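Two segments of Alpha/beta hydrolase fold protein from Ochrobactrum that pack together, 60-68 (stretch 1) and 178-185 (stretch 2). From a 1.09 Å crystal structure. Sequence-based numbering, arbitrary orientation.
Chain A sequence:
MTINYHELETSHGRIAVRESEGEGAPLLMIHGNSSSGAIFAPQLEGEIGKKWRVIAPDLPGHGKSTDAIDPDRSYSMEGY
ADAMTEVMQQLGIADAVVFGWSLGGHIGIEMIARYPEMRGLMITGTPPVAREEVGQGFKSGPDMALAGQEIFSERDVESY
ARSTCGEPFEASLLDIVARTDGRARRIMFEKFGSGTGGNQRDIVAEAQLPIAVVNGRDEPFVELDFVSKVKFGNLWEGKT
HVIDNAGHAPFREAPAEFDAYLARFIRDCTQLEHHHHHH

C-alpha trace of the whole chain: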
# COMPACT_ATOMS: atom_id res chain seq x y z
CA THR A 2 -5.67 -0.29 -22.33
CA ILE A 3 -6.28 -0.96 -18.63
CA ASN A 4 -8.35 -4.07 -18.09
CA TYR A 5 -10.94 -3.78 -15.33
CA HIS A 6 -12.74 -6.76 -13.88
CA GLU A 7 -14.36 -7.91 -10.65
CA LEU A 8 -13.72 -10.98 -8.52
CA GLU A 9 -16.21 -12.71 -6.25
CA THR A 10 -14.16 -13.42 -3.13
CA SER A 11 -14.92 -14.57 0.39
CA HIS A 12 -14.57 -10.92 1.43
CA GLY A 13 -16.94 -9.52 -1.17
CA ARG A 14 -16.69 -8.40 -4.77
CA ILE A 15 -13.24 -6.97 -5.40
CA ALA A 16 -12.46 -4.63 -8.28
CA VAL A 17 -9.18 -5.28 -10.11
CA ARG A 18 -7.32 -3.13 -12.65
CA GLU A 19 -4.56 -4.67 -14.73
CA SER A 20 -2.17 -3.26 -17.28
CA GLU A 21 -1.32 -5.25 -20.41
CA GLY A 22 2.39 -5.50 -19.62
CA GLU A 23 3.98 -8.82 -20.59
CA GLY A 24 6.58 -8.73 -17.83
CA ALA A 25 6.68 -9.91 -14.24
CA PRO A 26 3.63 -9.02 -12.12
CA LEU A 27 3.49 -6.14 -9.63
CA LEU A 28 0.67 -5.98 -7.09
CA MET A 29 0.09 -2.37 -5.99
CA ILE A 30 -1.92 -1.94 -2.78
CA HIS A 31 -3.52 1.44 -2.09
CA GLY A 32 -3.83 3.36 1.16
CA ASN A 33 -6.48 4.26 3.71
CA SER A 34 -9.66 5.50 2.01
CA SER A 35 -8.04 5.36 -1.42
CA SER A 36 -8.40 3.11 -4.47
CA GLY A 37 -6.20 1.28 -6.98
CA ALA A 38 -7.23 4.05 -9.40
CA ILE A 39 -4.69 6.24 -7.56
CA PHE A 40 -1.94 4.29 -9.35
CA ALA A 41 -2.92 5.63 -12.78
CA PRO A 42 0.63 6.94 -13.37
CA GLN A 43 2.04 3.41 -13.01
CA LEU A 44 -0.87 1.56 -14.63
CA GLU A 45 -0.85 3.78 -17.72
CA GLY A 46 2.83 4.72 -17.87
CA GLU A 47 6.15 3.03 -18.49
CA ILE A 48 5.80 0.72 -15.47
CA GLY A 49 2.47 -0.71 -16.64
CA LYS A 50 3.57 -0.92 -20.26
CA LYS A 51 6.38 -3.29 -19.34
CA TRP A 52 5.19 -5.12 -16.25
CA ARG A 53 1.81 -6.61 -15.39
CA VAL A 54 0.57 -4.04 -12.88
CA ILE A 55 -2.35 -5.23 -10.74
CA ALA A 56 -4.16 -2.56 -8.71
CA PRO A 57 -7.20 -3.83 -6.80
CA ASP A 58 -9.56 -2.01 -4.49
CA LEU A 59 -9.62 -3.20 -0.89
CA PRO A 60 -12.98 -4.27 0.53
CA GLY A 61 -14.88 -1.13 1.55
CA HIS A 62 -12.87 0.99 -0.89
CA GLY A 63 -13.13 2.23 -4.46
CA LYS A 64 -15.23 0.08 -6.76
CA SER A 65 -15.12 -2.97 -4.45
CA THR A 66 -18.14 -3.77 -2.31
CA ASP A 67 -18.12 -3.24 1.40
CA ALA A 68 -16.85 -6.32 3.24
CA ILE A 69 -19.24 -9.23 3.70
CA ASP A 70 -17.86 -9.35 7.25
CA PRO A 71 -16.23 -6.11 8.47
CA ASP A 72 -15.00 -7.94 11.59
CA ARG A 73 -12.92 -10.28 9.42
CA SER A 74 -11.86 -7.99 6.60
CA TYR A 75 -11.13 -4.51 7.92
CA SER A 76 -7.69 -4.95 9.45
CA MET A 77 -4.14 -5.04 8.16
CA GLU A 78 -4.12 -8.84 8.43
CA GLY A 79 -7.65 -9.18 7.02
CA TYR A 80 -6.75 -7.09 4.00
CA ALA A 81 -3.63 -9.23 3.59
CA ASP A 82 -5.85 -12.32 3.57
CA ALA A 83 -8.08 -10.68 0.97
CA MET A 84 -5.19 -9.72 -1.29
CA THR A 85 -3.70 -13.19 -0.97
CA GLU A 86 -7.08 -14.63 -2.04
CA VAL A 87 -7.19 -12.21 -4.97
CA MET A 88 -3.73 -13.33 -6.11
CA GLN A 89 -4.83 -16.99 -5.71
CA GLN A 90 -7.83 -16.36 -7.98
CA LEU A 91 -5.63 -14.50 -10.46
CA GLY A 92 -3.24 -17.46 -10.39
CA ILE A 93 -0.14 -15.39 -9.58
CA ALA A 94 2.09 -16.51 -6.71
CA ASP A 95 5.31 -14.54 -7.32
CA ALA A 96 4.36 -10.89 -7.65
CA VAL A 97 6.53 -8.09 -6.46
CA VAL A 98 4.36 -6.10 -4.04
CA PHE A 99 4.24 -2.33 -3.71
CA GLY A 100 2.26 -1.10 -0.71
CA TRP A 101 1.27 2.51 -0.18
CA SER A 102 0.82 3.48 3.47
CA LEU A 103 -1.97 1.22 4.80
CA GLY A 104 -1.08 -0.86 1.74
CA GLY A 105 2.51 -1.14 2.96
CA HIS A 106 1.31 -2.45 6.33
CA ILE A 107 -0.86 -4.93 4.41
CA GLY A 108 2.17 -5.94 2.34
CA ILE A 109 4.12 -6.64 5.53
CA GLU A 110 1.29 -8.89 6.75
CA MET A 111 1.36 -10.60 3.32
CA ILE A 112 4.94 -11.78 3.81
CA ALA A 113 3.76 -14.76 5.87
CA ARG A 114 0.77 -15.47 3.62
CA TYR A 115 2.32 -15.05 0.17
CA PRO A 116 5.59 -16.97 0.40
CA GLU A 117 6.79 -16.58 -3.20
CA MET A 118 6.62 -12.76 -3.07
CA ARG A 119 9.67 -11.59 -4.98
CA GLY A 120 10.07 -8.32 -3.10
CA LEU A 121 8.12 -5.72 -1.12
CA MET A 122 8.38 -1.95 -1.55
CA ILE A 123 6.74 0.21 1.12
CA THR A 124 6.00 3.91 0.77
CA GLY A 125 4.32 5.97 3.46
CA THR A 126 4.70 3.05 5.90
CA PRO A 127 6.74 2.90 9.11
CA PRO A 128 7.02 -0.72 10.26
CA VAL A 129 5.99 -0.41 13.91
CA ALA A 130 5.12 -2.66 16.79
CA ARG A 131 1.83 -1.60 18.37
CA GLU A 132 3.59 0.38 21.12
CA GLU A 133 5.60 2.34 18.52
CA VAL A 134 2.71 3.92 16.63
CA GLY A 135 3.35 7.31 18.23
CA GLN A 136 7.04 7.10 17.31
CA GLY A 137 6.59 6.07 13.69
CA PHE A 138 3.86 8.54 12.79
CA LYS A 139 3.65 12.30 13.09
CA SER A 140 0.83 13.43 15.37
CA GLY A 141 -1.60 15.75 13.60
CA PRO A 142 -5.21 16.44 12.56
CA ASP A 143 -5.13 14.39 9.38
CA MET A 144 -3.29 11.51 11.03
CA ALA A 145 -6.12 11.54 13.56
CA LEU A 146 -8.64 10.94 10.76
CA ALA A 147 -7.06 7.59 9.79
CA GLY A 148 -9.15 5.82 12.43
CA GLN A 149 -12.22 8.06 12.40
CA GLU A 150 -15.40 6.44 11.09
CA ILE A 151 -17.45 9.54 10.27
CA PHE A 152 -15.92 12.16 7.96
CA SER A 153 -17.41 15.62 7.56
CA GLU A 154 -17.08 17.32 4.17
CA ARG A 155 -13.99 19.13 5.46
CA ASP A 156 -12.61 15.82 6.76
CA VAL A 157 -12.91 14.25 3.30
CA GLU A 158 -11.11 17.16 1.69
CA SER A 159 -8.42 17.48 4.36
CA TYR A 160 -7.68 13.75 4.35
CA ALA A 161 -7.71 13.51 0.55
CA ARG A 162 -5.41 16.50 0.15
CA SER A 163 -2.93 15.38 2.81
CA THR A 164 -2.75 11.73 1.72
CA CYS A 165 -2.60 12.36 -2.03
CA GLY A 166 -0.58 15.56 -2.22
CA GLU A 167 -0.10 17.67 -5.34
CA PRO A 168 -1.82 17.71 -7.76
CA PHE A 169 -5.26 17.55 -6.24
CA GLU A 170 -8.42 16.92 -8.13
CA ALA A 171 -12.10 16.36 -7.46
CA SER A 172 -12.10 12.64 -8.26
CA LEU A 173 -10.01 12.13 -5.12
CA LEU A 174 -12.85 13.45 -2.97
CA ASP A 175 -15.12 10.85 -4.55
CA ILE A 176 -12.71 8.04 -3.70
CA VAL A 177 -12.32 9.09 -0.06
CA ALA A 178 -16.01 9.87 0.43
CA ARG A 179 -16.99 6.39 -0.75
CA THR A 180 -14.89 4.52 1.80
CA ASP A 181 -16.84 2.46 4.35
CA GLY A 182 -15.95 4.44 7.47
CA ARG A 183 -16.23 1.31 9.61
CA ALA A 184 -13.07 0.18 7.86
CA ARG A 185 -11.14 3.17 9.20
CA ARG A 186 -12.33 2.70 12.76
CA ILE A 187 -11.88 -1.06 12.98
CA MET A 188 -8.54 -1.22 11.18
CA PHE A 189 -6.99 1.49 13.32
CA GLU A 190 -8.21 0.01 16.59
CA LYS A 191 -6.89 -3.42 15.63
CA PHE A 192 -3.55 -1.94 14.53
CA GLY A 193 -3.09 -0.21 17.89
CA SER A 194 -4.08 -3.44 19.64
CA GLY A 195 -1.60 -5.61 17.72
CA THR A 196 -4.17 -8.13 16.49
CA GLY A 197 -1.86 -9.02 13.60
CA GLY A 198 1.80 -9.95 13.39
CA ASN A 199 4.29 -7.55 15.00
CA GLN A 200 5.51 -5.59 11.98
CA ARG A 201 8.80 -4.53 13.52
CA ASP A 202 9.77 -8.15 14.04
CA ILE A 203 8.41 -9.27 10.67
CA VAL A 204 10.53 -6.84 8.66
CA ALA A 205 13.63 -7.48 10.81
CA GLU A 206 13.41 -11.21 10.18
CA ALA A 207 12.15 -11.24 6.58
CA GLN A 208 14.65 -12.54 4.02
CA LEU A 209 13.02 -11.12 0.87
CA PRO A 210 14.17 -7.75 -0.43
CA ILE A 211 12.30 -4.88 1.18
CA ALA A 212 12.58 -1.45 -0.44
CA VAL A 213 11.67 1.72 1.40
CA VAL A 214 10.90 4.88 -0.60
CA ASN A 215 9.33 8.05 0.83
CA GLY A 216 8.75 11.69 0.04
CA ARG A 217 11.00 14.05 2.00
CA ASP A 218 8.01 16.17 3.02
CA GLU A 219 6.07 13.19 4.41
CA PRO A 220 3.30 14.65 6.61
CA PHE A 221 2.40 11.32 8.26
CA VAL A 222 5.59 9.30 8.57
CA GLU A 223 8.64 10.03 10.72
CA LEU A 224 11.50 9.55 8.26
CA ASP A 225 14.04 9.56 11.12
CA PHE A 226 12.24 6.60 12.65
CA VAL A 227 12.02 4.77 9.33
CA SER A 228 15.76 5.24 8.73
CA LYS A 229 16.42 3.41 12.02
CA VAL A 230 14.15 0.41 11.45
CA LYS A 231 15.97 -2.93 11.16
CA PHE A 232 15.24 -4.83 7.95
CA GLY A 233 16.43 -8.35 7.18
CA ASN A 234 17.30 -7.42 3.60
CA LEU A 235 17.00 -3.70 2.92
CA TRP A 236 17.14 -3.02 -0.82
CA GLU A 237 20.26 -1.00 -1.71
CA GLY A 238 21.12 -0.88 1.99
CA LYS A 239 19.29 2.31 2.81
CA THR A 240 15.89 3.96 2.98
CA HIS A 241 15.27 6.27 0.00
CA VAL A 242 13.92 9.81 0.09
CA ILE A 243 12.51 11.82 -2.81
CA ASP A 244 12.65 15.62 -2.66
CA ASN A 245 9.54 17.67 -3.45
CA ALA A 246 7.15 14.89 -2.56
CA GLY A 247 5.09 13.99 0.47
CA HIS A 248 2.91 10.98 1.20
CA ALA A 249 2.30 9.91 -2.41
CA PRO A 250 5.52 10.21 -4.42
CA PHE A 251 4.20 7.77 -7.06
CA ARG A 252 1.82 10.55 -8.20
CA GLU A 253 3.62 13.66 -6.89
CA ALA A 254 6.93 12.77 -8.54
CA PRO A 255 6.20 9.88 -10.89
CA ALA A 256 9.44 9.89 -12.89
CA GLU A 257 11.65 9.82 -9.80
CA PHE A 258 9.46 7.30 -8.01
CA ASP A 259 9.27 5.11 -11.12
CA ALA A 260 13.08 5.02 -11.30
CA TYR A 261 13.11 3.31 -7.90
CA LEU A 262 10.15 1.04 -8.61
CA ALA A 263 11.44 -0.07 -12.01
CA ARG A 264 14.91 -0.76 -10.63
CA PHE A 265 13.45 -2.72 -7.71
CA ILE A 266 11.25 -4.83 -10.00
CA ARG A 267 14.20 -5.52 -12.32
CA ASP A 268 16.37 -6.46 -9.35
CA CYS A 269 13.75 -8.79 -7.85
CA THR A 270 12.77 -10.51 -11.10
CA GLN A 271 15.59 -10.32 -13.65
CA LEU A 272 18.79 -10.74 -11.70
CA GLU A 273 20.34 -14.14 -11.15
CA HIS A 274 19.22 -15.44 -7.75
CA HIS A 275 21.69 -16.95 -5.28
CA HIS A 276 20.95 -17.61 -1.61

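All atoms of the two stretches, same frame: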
# COMPACT_ATOMS: atom_id res chain seq x y z
N PRO A 60 -11.59 -4.29 0.05
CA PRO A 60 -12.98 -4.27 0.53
C PRO A 60 -13.27 -2.93 1.20
O PRO A 60 -12.42 -2.41 1.92
CB PRO A 60 -13.00 -5.42 1.55
CG PRO A 60 -11.99 -6.39 1.00
CD PRO A 60 -10.88 -5.52 0.45
N GLY A 61 -14.47 -2.40 0.97
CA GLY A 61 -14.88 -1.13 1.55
C GLY A 61 -14.32 0.10 0.86
O GLY A 61 -14.59 1.21 1.31
N HIS A 62 -13.56 -0.09 -0.21
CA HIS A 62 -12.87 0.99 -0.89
C HIS A 62 -13.14 0.97 -2.39
O HIS A 62 -13.41 -0.08 -2.98
CB HIS A 62 -11.36 0.86 -0.69
CG HIS A 62 -10.90 1.11 0.72
ND1 HIS A 62 -11.10 0.21 1.74
CD2 HIS A 62 -10.23 2.15 1.26
CE1 HIS A 62 -10.57 0.69 2.85
NE2 HIS A 62 -10.04 1.87 2.59
N GLY A 63 -13.03 2.14 -3.02
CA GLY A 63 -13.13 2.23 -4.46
C GLY A 63 -14.37 1.56 -5.03
O GLY A 63 -15.49 1.79 -4.57
N LYS A 64 -14.16 0.77 -6.05
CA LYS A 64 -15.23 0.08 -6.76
C LYS A 64 -15.51 -1.33 -6.19
O LYS A 64 -16.29 -2.05 -6.71
CB LYS A 64 -14.91 -0.01 -8.26
CG LYS A 64 -14.84 1.38 -8.87
CD LYS A 64 -14.89 1.44 -10.35
CE LYS A 64 -14.75 2.90 -10.75
NZ LYS A 64 -15.97 3.66 -10.51
N SER A 65 -14.80 -1.72 -5.14
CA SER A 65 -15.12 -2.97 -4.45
C SER A 65 -16.35 -2.77 -3.59
O SER A 65 -16.68 -1.64 -3.24
CB SER A 65 -13.94 -3.41 -3.59
OG SER A 65 -12.89 -3.87 -4.42
N THR A 66 -17.03 -3.86 -3.25
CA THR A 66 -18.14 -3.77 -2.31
C THR A 66 -17.60 -3.60 -0.91
O THR A 66 -16.42 -3.85 -0.64
CB THR A 66 -19.04 -5.02 -2.34
OG1 THR A 66 -18.29 -6.19 -1.99
CG2 THR A 66 -19.66 -5.22 -3.72
N ASP A 67 -18.46 -3.15 -0.00
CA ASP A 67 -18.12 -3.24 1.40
C ASP A 67 -17.87 -4.71 1.74
O ASP A 67 -18.32 -5.61 1.03
CB ASP A 67 -19.24 -2.66 2.27
CG ASP A 67 -19.35 -1.15 2.14
OD1 ASP A 67 -18.42 -0.52 1.58
OD2 ASP A 67 -20.36 -0.59 2.63
N ALA A 68 -17.14 -4.96 2.82
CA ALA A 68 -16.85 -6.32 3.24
C ALA A 68 -18.12 -7.07 3.61
O ALA A 68 -19.02 -6.52 4.24
CB ALA A 68 -15.91 -6.30 4.43
N ALA A 178 -14.64 9.81 -0.06
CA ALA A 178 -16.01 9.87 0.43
C ALA A 178 -16.70 8.52 0.37
O ALA A 178 -17.55 8.22 1.22
CB ALA A 178 -16.80 10.91 -0.36
N ARG A 179 -16.35 7.70 -0.61
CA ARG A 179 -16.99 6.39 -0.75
C ARG A 179 -16.64 5.43 0.38
O ARG A 179 -17.46 4.62 0.77
CB ARG A 179 -16.62 5.74 -2.10
CG ARG A 179 -17.09 4.29 -2.26
CD ARG A 179 -16.05 3.32 -1.69
NE ARG A 179 -16.41 1.91 -1.80
CZ ARG A 179 -17.12 1.23 -0.90
NH1 ARG A 179 -17.36 -0.06 -1.08
NH2 ARG A 179 -17.59 1.85 0.18
N THR A 180 -15.41 5.52 0.88
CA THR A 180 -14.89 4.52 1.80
C THR A 180 -15.86 4.22 2.94
O THR A 180 -16.40 5.13 3.58
CB THR A 180 -13.56 4.97 2.40
OG1 THR A 180 -12.69 5.35 1.33
CG2 THR A 180 -12.91 3.85 3.21
N ASP A 181 -16.08 2.94 3.19
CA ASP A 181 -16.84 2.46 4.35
C ASP A 181 -16.09 2.92 5.60
O ASP A 181 -15.02 2.40 5.91
CB ASP A 181 -16.92 0.93 4.27
CG ASP A 181 -17.74 0.30 5.39
OD1 ASP A 181 -18.15 1.00 6.33
OD2 ASP A 181 -17.95 -0.92 5.31
N GLY A 182 -16.65 3.88 6.33
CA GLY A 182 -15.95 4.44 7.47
C GLY A 182 -15.68 3.44 8.58
O GLY A 182 -14.75 3.61 9.37
N ARG A 183 -16.49 2.39 8.66
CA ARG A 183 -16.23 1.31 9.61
C ARG A 183 -14.84 0.74 9.41
O ARG A 183 -14.19 0.31 10.37
CB ARG A 183 -17.27 0.20 9.48
CG ARG A 183 -18.68 0.65 9.78
CD ARG A 183 -19.69 -0.46 9.52
NE ARG A 183 -19.64 -0.90 8.13
CZ ARG A 183 -20.32 -1.94 7.65
NH1 ARG A 183 -21.10 -2.65 8.46
NH2 ARG A 183 -20.20 -2.27 6.37
N ALA A 184 -14.38 0.72 8.16
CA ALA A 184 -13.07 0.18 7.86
C ALA A 184 -11.96 1.00 8.50
O ALA A 184 -10.97 0.45 8.97
CB ALA A 184 -12.86 0.07 6.35
N ARG A 185 -12.12 2.33 8.52
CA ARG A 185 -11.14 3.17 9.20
C ARG A 185 -11.10 2.87 10.69
O ARG A 185 -10.03 2.62 11.25
CB ARG A 185 -11.47 4.65 8.98
CG ARG A 185 -11.14 5.14 7.58
CD ARG A 185 -11.33 6.64 7.45
NE ARG A 185 -12.73 7.04 7.51
CZ ARG A 185 -13.48 7.30 6.44
NH1 ARG A 185 -12.98 7.20 5.22
NH2 ARG A 185 -14.75 7.68 6.60
O HOH W 1 -12.26 4.31 -1.30
O HOH W 2 -20.86 -4.74 5.04

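What holds the Arg179 side chain against the loop of stretch 1? Its CA-to-CB bond points toward that loop, and the chain (chi1 t, chi2 m at -87°, chi3 t, chi4 -88°) turns the guanidinium so that backbone and carboxylate oxygens lie at its edge, near its plane, where N-H groups point. Arg179 NE donates to Gly63 O at 2.9 Å. Arg179 NH1 donates to Ser65 O at 2.8 Å, with a nearly straight angle of 166°, and also to Asp67 OD1 at 2.9 Å. Arg179 NH2 donates to the same Asp67 OD1, likewise at 2.9 Å, in a salt bridge. The loop, which has no regular helix or strand, thus offers acceptors from three residues to one cation. Gly61 O is different: it lies over a face of the guanidinium with His62 CA, and its 3.3 Å approach to Arg179 NH2 has too poor an angle for a hydrogen bond.

How is the loop shaped to present those oxygens? A type II' turn runs from His62 to Ser65, closed by Ser65 N donating to His62 O at 3.0 Å, and Gly61 N donating to Thr66 O at 2.9 Å draws the flanking residues together. Gly63 has phi/psi of 52/-133, and its positive phi favours glycine. Gly61 also has positive phi, and an ideal CB there would sit only 3.4 Å from Asp181 CB. Without that atom, the backbones come close enough for Asp181 N to donate to Gly61 O at 3.0 Å and 166°, while Thr180 CA makes a CH contact to Gly61 O at 3.4 Å.

Why does the His62 ring meet stretch 2 although its CA-to-CB bond points away? With chi1 m (-68°) and chi2 at 74°, the ring swings back, and His62 ND1 donates to Pro60 O at 2.9 Å and 167°, a bond that helps fix its orientation. One face then receives Thr180, whose CG2 lies 3.8 Å from the centroid of the His62 ring and 22° off its normal, a CH-pi contact. The chi1 m rotamer of Thr180 brings CG2 over the ring while OG1 donates to water 1 at 2.9 Å; Gly63 N donates to this water at the same distance, so it bridges the two stretches.

How are the acidic groups near one another accommodated? Asp67 OD2 and Asp181 OD2 are only 3.6 Å apart, an unfavourable pairing of like charges, but each carboxylate has an arginine partner. Asp67, chi1 m, directs OD1 to Arg179. Asp181, chi1 t, sits at the N-cap, and its OD1 accepts from Arg183 N at 3.2 Å. The Arg183 side chain (m, t, m) folds back so that its NE donates to Asp181 OD1 at 3.0 Å and its NH2 to Asp181 OD2 at 2.8 Å, forming a salt bridge. Arg183 NH2 remains 4.1 Å from Asp67 OD2, beyond a salt bridge but still an opposite charge nearby.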